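Hypothetical protein TT1561 (Thermus thermophilus, PDB 1UF3) is of unknown function but binds calcium ions and, as a member of the calcineurin-like metallophosphoesterase superfamily, probably hydrolyses phosphoesters. Local coordinates at residues Ile8-Asn13 / Ser213-Arg218; Ala35-Gly40 / Leu183-Gly188; Pro107-Gly112 / Tyr149-Leu154; Gly115-Glu120 / Phe155-Tyr160. One frame throughout, in Å; residues are numbered along the deposited sequence.

Contact 1: Ile8-Asn13 / Ser213-Arg218; sequences ILATSN and SLLDLR
Strands 8-12 and 213-216 run antiparallel, with I8 beside L215, L9 beside L214 and A10 beside S213, and their short axes approach to 4.7 Å. I8 and L215 form a hydrogen-bonded pair: I8 N gives to L215 O at 3.0 Å, and L215 N gives to I8 O at 2.8 Å. A10 and S213 form a second such pair, in which A10 N meets S213 O at 2.9 Å. L9 and L214 are the non-hydrogen-bonded pair between them. The end of the L214 side chain comes nearer the other strand, with CD1 3.8 Å from I8 O. The strands belong to the mixed six-stranded sheet of the metallophosphoesterase fold, one layer of its two-sheet sandwich. I8, A10, S213 and L215 share one face, and L183 of the other sheet touches I8, L215 and L217. I8 holds CG1 anti to its carbonyl carbon (chi1 -60°), and its CD1 meets L217 CD1 at 3.7 Å. These two side chains cross obliquely. L215 CD2 rests 4.0 Å from A10 CB. The hydroxyl of S213 is hydrogen-bonded to P204 O. Beyond the strand, R218 NH2 bonds to A62 O of a neighbouring subunit.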
loop_
_atom_site.group_PDB
_atom_site.type_symbol
_atom_site.label_atom_id
_atom_site.label_comp_id
_atom_site.label_asym_id
_atom_site.label_seq_id
_atom_site.Cartn_x
_atom_site.Cartn_y
_atom_site.Cartn_z
ATOM N N ILE A 8 -6.991 11.235 14.605
ATOM C CA ILE A 8 -8.330 11.688 14.287
ATOM C C ILE A 8 -8.347 13.178 13.994
ATOM O O ILE A 8 -7.874 13.987 14.817
ATOM C CB ILE A 8 -9.270 11.428 15.440
ATOM C CG1 ILE A 8 -9.343 9.931 15.754
ATOM C CG2 ILE A 8 -10.631 11.967 15.134
ATOM C CD1 ILE A 8 -9.997 9.702 17.094
ATOM N N LEU A 9 -8.869 13.535 12.817
ATOM C CA LEU A 9 -9.017 14.936 12.413
ATOM C C LEU A 9 -10.368 15.354 13.016
ATOM O O LEU A 9 -11.410 14.717 12.766
ATOM C CB LEU A 9 -9.035 15.037 10.882
ATOM C CG LEU A 9 -9.103 16.427 10.256
ATOM C CD1 LEU A 9 -7.916 17.250 10.721
ATOM C CD2 LEU A 9 -9.106 16.288 8.720
ATOM N N ALA A 10 -10.352 16.400 13.835
ATOM C CA ALA A 10 -11.560 16.841 14.526
ATOM C C ALA A 10 -11.820 18.354 14.537
ATOM O O ALA A 10 -10.904 19.153 14.413
ATOM C CB ALA A 10 -11.521 16.326 15.958
ATOM N N THR A 11 -13.086 18.713 14.704
ATOM C CA THR A 11 -13.512 20.106 14.737
ATOM C C THR A 11 -14.972 20.114 15.143
ATOM O O THR A 11 -15.626 19.049 15.205
ATOM C CB THR A 11 -13.377 20.780 13.352
ATOM O OG1 THR A 11 -13.572 22.189 13.494
ATOM C CG2 THR A 11 -14.441 20.250 12.386
ATOM N N SER A 12 -15.490 21.311 15.415
ATOM C CA SER A 12 -16.884 21.461 15.824
ATOM C C SER A 12 -17.541 22.714 15.250
ATOM O O SER A 12 -16.899 23.558 14.647
ATOM C CB SER A 12 -16.975 21.548 17.345
ATOM O OG SER A 12 -16.330 22.744 17.780
ATOM N N ASN A 13 -18.843 22.800 15.445
ATOM C CA ASN A 13 -19.624 23.956 15.040
ATOM C C ASN A 13 -19.263 24.661 13.736
ATOM O O ASN A 13 -19.013 25.855 13.739
ATOM C CB ASN A 13 -19.578 24.972 16.188
ATOM C CG ASN A 13 -20.676 26.000 16.095
ATOM O OD1 ASN A 13 -21.861 25.672 16.217
ATOM N ND2 ASN A 13 -20.291 27.259 15.876
ATOM N N SER A 213 -8.178 20.337 15.028
ATOM C CA SER A 213 -7.103 19.618 15.685
ATOM C C SER A 213 -6.929 18.223 15.050
ATOM O O SER A 213 -7.860 17.654 14.471
ATOM C CB SER A 213 -7.432 19.416 17.175
ATOM O OG SER A 213 -7.614 20.634 17.899
ATOM N N LEU A 214 -5.722 17.691 15.156
ATOM C CA LEU A 214 -5.426 16.337 14.706
ATOM C C LEU A 214 -5.003 15.672 16.020
ATOM O O LEU A 214 -3.940 16.000 16.567
ATOM C CB LEU A 214 -4.270 16.304 13.709
ATOM C CG LEU A 214 -3.930 14.866 13.251
ATOM C CD1 LEU A 214 -5.055 14.314 12.333
ATOM C CD2 LEU A 214 -2.608 14.866 12.509
ATOM N N LEU A 215 -5.853 14.805 16.554
ATOM C CA LEU A 215 -5.550 14.123 17.798
ATOM C C LEU A 215 -4.727 12.857 17.589
ATOM O O LEU A 215 -4.980 12.078 16.657
ATOM C CB LEU A 215 -6.815 13.716 18.548
ATOM C CG LEU A 215 -8.203 14.335 18.425
ATOM C CD1 LEU A 215 -8.893 14.096 19.737
ATOM C CD2 LEU A 215 -8.177 15.805 18.059
ATOM N N ASP A 216 -3.746 12.658 18.463
ATOM C CA ASP A 216 -2.916 11.462 18.445
ATOM C C ASP A 216 -3.453 10.646 19.620
ATOM O O ASP A 216 -3.094 10.896 20.785
ATOM C CB ASP A 216 -1.434 11.814 18.675
ATOM C CG ASP A 216 -0.548 10.571 18.761
ATOM O OD1 ASP A 216 -1.075 9.510 19.111
ATOM O OD2 ASP A 216 0.657 10.652 18.478
ATOM N N LEU A 217 -4.329 9.691 19.325
ATOM C CA LEU A 217 -4.948 8.862 20.352
ATOM C C LEU A 217 -4.019 8.171 21.319
ATOM O O LEU A 217 -4.275 8.160 22.517
ATOM C CB LEU A 217 -5.831 7.787 19.721
ATOM C CG LEU A 217 -7.281 8.129 19.426
ATOM C CD1 LEU A 217 -7.892 7.012 18.595
ATOM C CD2 LEU A 217 -8.044 8.310 20.738
ATOM N N ARG A 218 -2.956 7.573 20.802
ATOM C CA ARG A 218 -2.030 6.857 21.660
ATOM C C ARG A 218 -1.289 7.782 22.612
ATOM O O ARG A 218 -1.029 7.412 23.746
ATOM C CB ARG A 218 -1.034 6.064 20.812
ATOM C CG ARG A 218 -1.709 5.033 19.915
ATOM C CD ARG A 218 -0.678 4.173 19.181
ATOM N NE ARG A 218 -0.169 3.124 20.046
ATOM C CZ ARG A 218 0.951 2.447 19.831
ATOM N NH1 ARG A 218 1.698 2.707 18.772
ATOM N NH2 ARG A 218 1.320 1.502 20.688
#

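Contact 2: Ala35-Gly40 / Leu183-Gly188; sequences AIALIG and LVLVAG
A37 and I39 of strand 35-39 meet L185 and A187 across the interior of the two-sheet sandwich, one partner from each sheet. The short strand axes come within 7.7 Å and make an angle of 45°. The contact between the segments is made by apolar groups, without hydrogen bonds. A37 CB presses on L185 CD1 at 3.3 Å, tighter than usual carbon contact. L185 offers that methyl from a CG held anti to its carbonyl carbon (chi1 -84°). I39 uses two branches. Its CG2, anti to the backbone N, meets A187 CB at 3.8 Å. Its CD1 lies against the backbone of the other strand, 3.8 Å from L185 O. A187 CB also comes 3.9 Å from G40 O. S12 packs against I39 and A187, and its OG accepts from G188 N. L154, from the strand beside 183-186, packs on I39 as well. Apolar side chains of both mixed sheets meet here, as expected of the calcineurin-like metallophosphoesterase sandwich. In relatives the metal site lies at the C-terminal ends of such central strands.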
loop_
_atom_site.group_PDB
_atom_site.type_symbol
_atom_site.label_atom_id
_atom_site.label_comp_id
_atom_site.label_asym_id
_atom_site.label_seq_id
_atom_site.Cartn_x
_atom_site.Cartn_y
_atom_site.Cartn_z
ATOM N N ALA A 35 -9.293 8.904 10.752
ATOM C CA ALA A 35 -10.708 9.123 10.911
ATOM C C ALA A 35 -11.015 10.620 11.094
ATOM O O ALA A 35 -10.100 11.433 11.256
ATOM C CB ALA A 35 -11.204 8.343 12.073
ATOM N N ILE A 36 -12.299 10.963 11.052
ATOM C CA ILE A 36 -12.741 12.334 11.225
ATOM C C ILE A 36 -13.880 12.300 12.225
ATOM O O ILE A 36 -14.734 11.405 12.183
ATOM C CB ILE A 36 -13.305 12.931 9.911
ATOM C CG1 ILE A 36 -12.179 13.208 8.920
ATOM C CG2 ILE A 36 -14.137 14.164 10.222
ATOM C CD1 ILE A 36 -12.638 13.614 7.513
ATOM N N ALA A 37 -13.879 13.250 13.153
ATOM C CA ALA A 37 -14.951 13.346 14.126
ATOM C C ALA A 37 -15.429 14.788 14.044
ATOM O O ALA A 37 -14.625 15.720 14.103
ATOM C CB ALA A 37 -14.450 13.018 15.518
ATOM N N LEU A 38 -16.732 14.982 13.887
ATOM C CA LEU A 38 -17.242 16.341 13.759
ATOM C C LEU A 38 -18.482 16.588 14.618
ATOM O O LEU A 38 -19.478 15.854 14.556
ATOM C CB LEU A 38 -17.500 16.636 12.277
ATOM C CG LEU A 38 -17.864 18.064 11.864
ATOM C CD1 LEU A 38 -17.670 18.288 10.338
ATOM C CD2 LEU A 38 -19.279 18.298 12.300
ATOM N N ILE A 39 -18.381 17.629 15.444
ATOM C CA ILE A 39 -19.426 18.027 16.374
ATOM C C ILE A 39 -20.202 19.219 15.814
ATOM O O ILE A 39 -19.594 20.135 15.279
ATOM C CB ILE A 39 -18.808 18.458 17.739
ATOM C CG1 ILE A 39 -17.872 17.367 18.288
ATOM C CG2 ILE A 39 -19.910 18.696 18.742
ATOM C CD1 ILE A 39 -18.600 16.099 18.734
ATOM N N GLY A 40 -21.531 19.215 15.949
ATOM C CA GLY A 40 -22.328 20.328 15.435
ATOM C C GLY A 40 -22.039 21.638 16.172
ATOM O O GLY A 40 -21.161 21.675 17.027
ATOM N N LEU A 183 -11.722 8.782 25.030
ATOM C CA LEU A 183 -11.689 10.124 24.453
ATOM C C LEU A 183 -13.100 10.693 24.445
ATOM O O LEU A 183 -14.079 9.970 24.258
ATOM C CB LEU A 183 -11.126 10.107 23.026
ATOM C CG LEU A 183 -11.475 11.295 22.109
ATOM C CD1 LEU A 183 -10.762 12.586 22.594
ATOM C CD2 LEU A 183 -11.078 10.975 20.681
ATOM N N VAL A 184 -13.198 11.991 24.705
ATOM C CA VAL A 184 -14.473 12.692 24.699
ATOM C C VAL A 184 -14.210 13.948 23.876
ATOM O O VAL A 184 -13.290 14.731 24.182
ATOM C CB VAL A 184 -14.918 13.121 26.125
ATOM C CG1 VAL A 184 -16.281 13.865 26.060
ATOM C CG2 VAL A 184 -15.047 11.908 27.020
ATOM N N LEU A 185 -14.969 14.123 22.805
ATOM C CA LEU A 185 -14.817 15.314 21.973
ATOM C C LEU A 185 -16.031 16.228 22.224
ATOM O O LEU A 185 -17.176 15.760 22.241
ATOM C CB LEU A 185 -14.751 14.926 20.486
ATOM C CG LEU A 185 -13.383 14.491 19.940
ATOM C CD1 LEU A 185 -13.536 13.882 18.551
ATOM C CD2 LEU A 185 -12.459 15.702 19.863
ATOM N N VAL A 186 -15.797 17.518 22.440
ATOM C CA VAL A 186 -16.931 18.432 22.668
ATOM C C VAL A 186 -16.793 19.696 21.824
ATOM O O VAL A 186 -15.714 20.043 21.359
ATOM C CB VAL A 186 -17.069 18.839 24.183
ATOM C CG1 VAL A 186 -17.391 17.624 25.035
ATOM C CG2 VAL A 186 -15.784 19.525 24.664
ATOM N N ALA A 187 -17.904 20.375 21.608
ATOM C CA ALA A 187 -17.888 21.608 20.831
ATOM C C ALA A 187 -17.230 22.744 21.620
ATOM O O ALA A 187 -17.317 22.798 22.840
ATOM C CB ALA A 187 -19.326 22.009 20.461
ATOM N N GLY A 188 -16.573 23.652 20.921
ATOM C CA GLY A 188 -15.972 24.775 21.612
ATOM C C GLY A 188 -14.952 25.512 20.778
ATOM O O GLY A 188 -14.401 24.956 19.827
#

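Contact 3: Pro107-Gly112 / Tyr149-Leu154; sequences PYLVAG and YPKIFL
L109 and A111 trade backbone bonds with P150, I152 and L154 along the parallel strands 108-112 and 151-154. L109 N gives to P150 O at 2.9 Å, almost straight at 175°. L109 O accepts from I152 N at 2.8 Å. I152 O in turn takes A111 N at 2.9 Å, and A111 O takes L154 N at 2.9 Å in a more bent bond of 140°. A111 O also receives a CA-H contact from F153 CA at 3.1 Å. The N and O of F153 turn the other way, to L183 and L185. K151 NZ is satisfied by H179 ND1, and K151 makes a cation-pi contact with W144. I152 CD1 lies 3.9 Å from both CB and CG of Y108, and its side chain runs beside that of V110. An alanine at I152 would keep CB but lose CG1, CG2 and CD1, and would probably open a gap against the Y108 side chain. P107 CG meets the edge of the Y149 ring, 4.0 Å from Y149 CD2. Strand 108-118 is flanked here by 101-104 and 151-155. F153 and K151 meet H179 of helix 170-179, while V110 and L154 meet A67 and V69 respectively, on strand 66-69 in the other sheet.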
loop_
_atom_site.group_PDB
_atom_site.type_symbol
_atom_site.label_atom_id
_atom_site.label_comp_id
_atom_site.label_asym_id
_atom_site.label_seq_id
_atom_site.Cartn_x
_atom_site.Cartn_y
_atom_site.Cartn_z
ATOM N N PRO A 107 -9.872 -1.946 18.607
ATOM C CA PRO A 107 -11.166 -1.341 18.269
ATOM C C PRO A 107 -11.581 -0.177 19.173
ATOM O O PRO A 107 -11.048 -0.014 20.277
ATOM C CB PRO A 107 -12.136 -2.509 18.399
ATOM C CG PRO A 107 -11.541 -3.300 19.542
ATOM C CD PRO A 107 -10.046 -3.231 19.308
ATOM N N TYR A 108 -12.518 0.634 18.683
ATOM C CA TYR A 108 -13.070 1.740 19.463
ATOM C C TYR A 108 -14.574 1.730 19.280
ATOM O O TYR A 108 -15.061 1.559 18.178
ATOM C CB TYR A 108 -12.509 3.091 19.019
ATOM C CG TYR A 108 -11.025 3.214 19.234
ATOM C CD1 TYR A 108 -10.139 3.022 18.188
ATOM C CD2 TYR A 108 -10.499 3.503 20.502
ATOM C CE1 TYR A 108 -8.762 3.105 18.384
ATOM C CE2 TYR A 108 -9.129 3.602 20.697
ATOM C CZ TYR A 108 -8.269 3.400 19.634
ATOM O OH TYR A 108 -6.903 3.495 19.800
ATOM N N LEU A 109 -15.298 1.879 20.379
ATOM C CA LEU A 109 -16.747 1.932 20.363
ATOM C C LEU A 109 -17.063 3.448 20.362
ATOM O O LEU A 109 -16.832 4.145 21.370
ATOM C CB LEU A 109 -17.295 1.240 21.618
ATOM C CG LEU A 109 -18.813 1.251 21.860
ATOM C CD1 LEU A 109 -19.520 0.730 20.619
ATOM C CD2 LEU A 109 -19.165 0.396 23.073
ATOM N N VAL A 110 -17.535 3.953 19.218
ATOM C CA VAL A 110 -17.861 5.372 19.050
ATOM C C VAL A 110 -19.349 5.635 19.250
ATOM O O VAL A 110 -20.203 4.985 18.654
ATOM C CB VAL A 110 -17.426 5.866 17.665
ATOM C CG1 VAL A 110 -17.643 7.407 17.533
ATOM C CG2 VAL A 110 -15.969 5.513 17.432
ATOM N N ALA A 111 -19.665 6.581 20.127
ATOM C CA ALA A 111 -21.053 6.899 20.410
ATOM C C ALA A 111 -21.196 8.372 20.768
ATOM O O ALA A 111 -20.211 9.051 21.093
ATOM C CB ALA A 111 -21.557 6.058 21.559
ATOM N N GLY A 112 -22.427 8.859 20.736
ATOM C CA GLY A 112 -22.627 10.252 21.091
ATOM C C GLY A 112 -24.040 10.655 21.442
ATOM O O GLY A 112 -25.001 9.877 21.328
ATOM N N TYR A 149 -14.712 -2.603 25.361
ATOM C CA TYR A 149 -14.266 -1.764 24.262
ATOM C C TYR A 149 -13.878 -0.372 24.738
ATOM O O TYR A 149 -14.580 0.224 25.528
ATOM C CB TYR A 149 -15.375 -1.597 23.207
ATOM C CG TYR A 149 -15.781 -2.848 22.441
ATOM C CD1 TYR A 149 -16.894 -3.592 22.814
ATOM C CD2 TYR A 149 -15.064 -3.259 21.333
ATOM C CE1 TYR A 149 -17.282 -4.710 22.099
ATOM C CE2 TYR A 149 -15.441 -4.375 20.611
ATOM C CZ TYR A 149 -16.546 -5.093 20.992
ATOM O OH TYR A 149 -16.924 -6.183 20.237
ATOM N N PRO A 150 -12.723 0.138 24.299
ATOM C CA PRO A 150 -12.360 1.492 24.716
ATOM C C PRO A 150 -13.449 2.361 24.035
ATOM O O PRO A 150 -13.770 2.128 22.860
ATOM C CB PRO A 150 -11.006 1.706 24.052
ATOM C CG PRO A 150 -10.436 0.285 23.949
ATOM C CD PRO A 150 -11.618 -0.534 23.579
ATOM N N LYS A 151 -14.011 3.342 24.745
ATOM C CA LYS A 151 -15.065 4.207 24.176
ATOM C C LYS A 151 -14.639 5.618 23.755
ATOM O O LYS A 151 -13.747 6.226 24.367
ATOM C CB LYS A 151 -16.229 4.332 25.160
ATOM C CG LYS A 151 -16.910 3.014 25.502
ATOM C CD LYS A 151 -17.872 3.178 26.672
ATOM C CE LYS A 151 -18.334 1.843 27.223
ATOM N NZ LYS A 151 -19.098 1.957 28.508
ATOM N N ILE A 152 -15.264 6.118 22.682
ATOM C CA ILE A 152 -15.021 7.474 22.169
ATOM C C ILE A 152 -16.410 8.121 22.121
ATOM O O ILE A 152 -17.308 7.629 21.427
ATOM C CB ILE A 152 -14.412 7.470 20.748
ATOM C CG1 ILE A 152 -13.003 6.857 20.780
ATOM C CG2 ILE A 152 -14.360 8.916 20.195
ATOM C CD1 ILE A 152 -12.227 6.932 19.469
ATOM N N PHE A 153 -16.593 9.187 22.902
ATOM C CA PHE A 153 -17.869 9.884 22.984
ATOM C C PHE A 153 -17.836 11.215 22.257
ATOM O O PHE A 153 -16.832 11.909 22.272
ATOM C CB PHE A 153 -18.254 10.178 24.452
ATOM C CG PHE A 153 -18.726 8.976 25.246
ATOM C CD1 PHE A 153 -18.860 7.712 24.663
ATOM C CD2 PHE A 153 -19.062 9.125 26.576
ATOM C CE1 PHE A 153 -19.322 6.637 25.401
ATOM C CE2 PHE A 153 -19.529 8.044 27.327
ATOM C CZ PHE A 153 -19.659 6.805 26.742
ATOM N N LEU A 154 -18.952 11.569 21.634
ATOM C CA LEU A 154 -19.075 12.857 20.943
ATOM C C LEU A 154 -20.255 13.592 21.564
ATOM O O LEU A 154 -21.362 13.084 21.594
ATOM C CB LEU A 154 -19.324 12.673 19.438
ATOM C CG LEU A 154 -18.079 12.649 18.552
ATOM C CD1 LEU A 154 -17.333 11.329 18.767
ATOM C CD2 LEU A 154 -18.478 12.822 17.084
#

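Contact 4: Gly115-Glu120 / Phe155-Tyr160; sequences GEIADE and FHTMPY
I117 and T157 carry the direct bond of this contact: I117 N gives to T157 OG1 at 2.8 Å, nearly straight at 173°. T157 holds OG1 anti to its carbonyl carbon (chi1 -61°), which points the hydroxyl at the strand. Its methyl CG2 lies 3.8 Å from I117 O. An alanine in place of T157 would remove OG1 and CG2, and would probably leave I117 N without its acceptor and the loop less firmly tied to the strand. One water makes a second link. It donates to G115 O at 2.7 Å and accepts from H156 N at 2.8 Å. H156 CB comes directly to the same carbonyl, 3.4 Å from G115 O. The third link is apolar: I117 CD1 reaches F155 CD2 at 3.8 Å, the two side chains crossing at a slant. Further out, the backbone fixes both partners. Backbone hydrogen bonds join G115 to P70, E116 to L129 and Y131, and F155 to L185 of the next strand. G115 has a positive phi, which suits glycine, just before residues 116-118. The contact ties the late part of strand 108-118 to the loop that follows strand 151-155. V172 of helix 170-179 packs on I117 and T157. From helix 133-140, A136 touches I117 and L140 touches F155.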
loop_
_atom_site.group_PDB
_atom_site.type_symbol
_atom_site.label_atom_id
_atom_site.label_comp_id
_atom_site.label_asym_id
_atom_site.label_seq_id
_atom_site.Cartn_x
_atom_site.Cartn_y
_atom_site.Cartn_z
ATOM N N GLY A 115 -26.905 17.851 20.348
ATOM C CA GLY A 115 -27.900 18.781 20.854
ATOM C C GLY A 115 -27.433 19.343 22.184
ATOM O O GLY A 115 -26.313 19.082 22.622
ATOM N N GLU A 116 -28.282 20.112 22.844
ATOM C CA GLU A 116 -27.915 20.659 24.143
ATOM C C GLU A 116 -28.315 19.683 25.223
ATOM O O GLU A 116 -29.479 19.338 25.318
ATOM C CB GLU A 116 -28.659 21.966 24.409
ATOM C CG GLU A 116 -28.345 22.582 25.769
ATOM C CD GLU A 116 -29.327 23.687 26.145
ATOM O OE1 GLU A 116 -29.926 24.294 25.233
ATOM O OE2 GLU A 116 -29.491 23.945 27.358
ATOM N N ILE A 117 -27.377 19.209 26.032
ATOM C CA ILE A 117 -27.799 18.339 27.113
ATOM C C ILE A 117 -28.042 19.272 28.311
ATOM O O ILE A 117 -27.097 19.747 28.940
ATOM C CB ILE A 117 -26.740 17.279 27.505
ATOM C CG1 ILE A 117 -26.502 16.293 26.351
ATOM C CG2 ILE A 117 -27.258 16.481 28.702
ATOM C CD1 ILE A 117 -25.241 15.394 26.523
ATOM N N ALA A 118 -29.312 19.547 28.598
ATOM C CA ALA A 118 -29.707 20.417 29.704
ATOM C C ALA A 118 -29.815 19.593 30.978
ATOM O O ALA A 118 -30.051 18.377 30.919
ATOM C CB ALA A 118 -31.050 21.076 29.389
ATOM N N ASP A 119 -29.652 20.239 32.133
ATOM C CA ASP A 119 -29.727 19.507 33.391
ATOM C C ASP A 119 -31.095 18.860 33.520
ATOM O O ASP A 119 -31.213 17.688 33.895
ATOM C CB ASP A 119 -29.477 20.431 34.598
ATOM C CG ASP A 119 -28.149 21.183 34.502
ATOM O OD1 ASP A 119 -27.239 20.706 33.783
ATOM O OD2 ASP A 119 -28.011 22.251 35.148
ATOM N N GLU A 120 -32.123 19.629 33.179
ATOM C CA GLU A 120 -33.496 19.163 33.277
ATOM C C GLU A 120 -34.336 19.718 32.146
ATOM O O GLU A 120 -33.821 20.137 31.119
ATOM C CB GLU A 120 -34.106 19.625 34.606
ATOM C CG GLU A 120 -33.983 18.648 35.749
ATOM C CD GLU A 120 -34.587 19.194 37.043
ATOM O OE1 GLU A 120 -33.989 20.118 37.651
ATOM O OE2 GLU A 120 -35.669 18.695 37.441
ATOM N N PHE A 155 -20.017 14.777 22.099
ATOM C CA PHE A 155 -21.108 15.556 22.695
ATOM C C PHE A 155 -20.967 16.985 22.207
ATOM O O PHE A 155 -19.873 17.438 21.835
ATOM C CB PHE A 155 -21.009 15.675 24.222
ATOM C CG PHE A 155 -21.099 14.399 24.964
ATOM C CD1 PHE A 155 -20.055 14.022 25.821
ATOM C CD2 PHE A 155 -22.258 13.642 24.929
ATOM C CE1 PHE A 155 -20.181 12.921 26.636
ATOM C CE2 PHE A 155 -22.394 12.542 25.731
ATOM C CZ PHE A 155 -21.347 12.175 26.601
ATOM N N HIS A 156 -22.072 17.710 22.230
ATOM C CA HIS A 156 -21.956 19.098 21.866
ATOM C C HIS A 156 -21.645 19.846 23.180
ATOM O O HIS A 156 -20.732 20.665 23.244
ATOM C CB HIS A 156 -23.240 19.630 21.269
ATOM C CG HIS A 156 -23.160 21.088 20.957
ATOM N ND1 HIS A 156 -23.432 22.062 21.897
ATOM C CD2 HIS A 156 -22.707 21.737 19.859
ATOM C CE1 HIS A 156 -23.148 23.249 21.385
ATOM N NE2 HIS A 156 -22.704 23.077 20.151
ATOM N N THR A 157 -22.400 19.509 24.216
ATOM C CA THR A 157 -22.319 20.095 25.541
ATOM C C THR A 157 -21.033 19.765 26.303
ATOM O O THR A 157 -20.683 18.600 26.470
ATOM C CB THR A 157 -23.535 19.630 26.343
ATOM O OG1 THR A 157 -24.717 20.093 25.679
ATOM C CG2 THR A 157 -23.505 20.155 27.785
HETATM N N MSE A 158 -20.326 20.797 26.752
HETATM C CA MSE A 158 -19.078 20.621 27.497
HETATM C C MSE A 158 -19.305 20.174 28.929
HETATM O O MSE A 158 -20.264 20.593 29.576
HETATM C CB MSE A 158 -18.303 21.928 27.564
HETATM C CG MSE A 158 -17.609 22.335 26.319
HETATM SE SE MSE A 158 -16.176 23.554 26.794
HETATM C CE MSE A 158 -15.208 22.401 27.993
ATOM N N PRO A 159 -18.415 19.320 29.452
ATOM C CA PRO A 159 -18.577 18.868 30.836
ATOM C C PRO A 159 -17.985 19.919 31.785
ATOM O O PRO A 159 -17.140 20.721 31.396
ATOM C CB PRO A 159 -17.779 17.573 30.869
ATOM C CG PRO A 159 -16.642 17.892 29.943
ATOM C CD PRO A 159 -17.348 18.557 28.781
ATOM N N TYR A 160 -18.455 19.929 33.021
ATOM C CA TYR A 160 -17.927 20.858 34.003
ATOM C C TYR A 160 -16.514 20.385 34.292
ATOM O O TYR A 160 -16.309 19.198 34.567
ATOM C CB TYR A 160 -18.732 20.778 35.282
ATOM C CG TYR A 160 -18.008 21.407 36.439
ATOM C CD1 TYR A 160 -18.026 22.789 36.617
ATOM C CD2 TYR A 160 -17.304 20.622 37.355
ATOM C CE1 TYR A 160 -17.367 23.390 37.688
ATOM C CE2 TYR A 160 -16.632 21.209 38.438
ATOM C CZ TYR A 160 -16.672 22.600 38.597
ATOM O OH TYR A 160 -16.034 23.208 39.658
HETATM O O HOH W 1 -24.501 17.207 23.454
#

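How the contacts relate
Contact 1 pairs strands within one sheet, contact 3 within the other, and contact 2 joins the two sheets. Contacts 1 and 2, centres about 7 Å apart, meet through neighbouring strands 7-12 and 35-39, where L9 N probably bonds to A35 O at 2.9 Å. Contacts 2 and 3, centres about 12 Å apart, meet where L185 N probably bonds to F153 O at 2.9 Å. Contact 4 lies further along strand 108-118 and on the loop after strand 151-155, touching contact 2 through F155 and H156. Between side chains, L214 is about 6 Å from calcium-binding G32, and I8 about 6 Å from D34. G115 is about 9 Å from A75 of another calcium site.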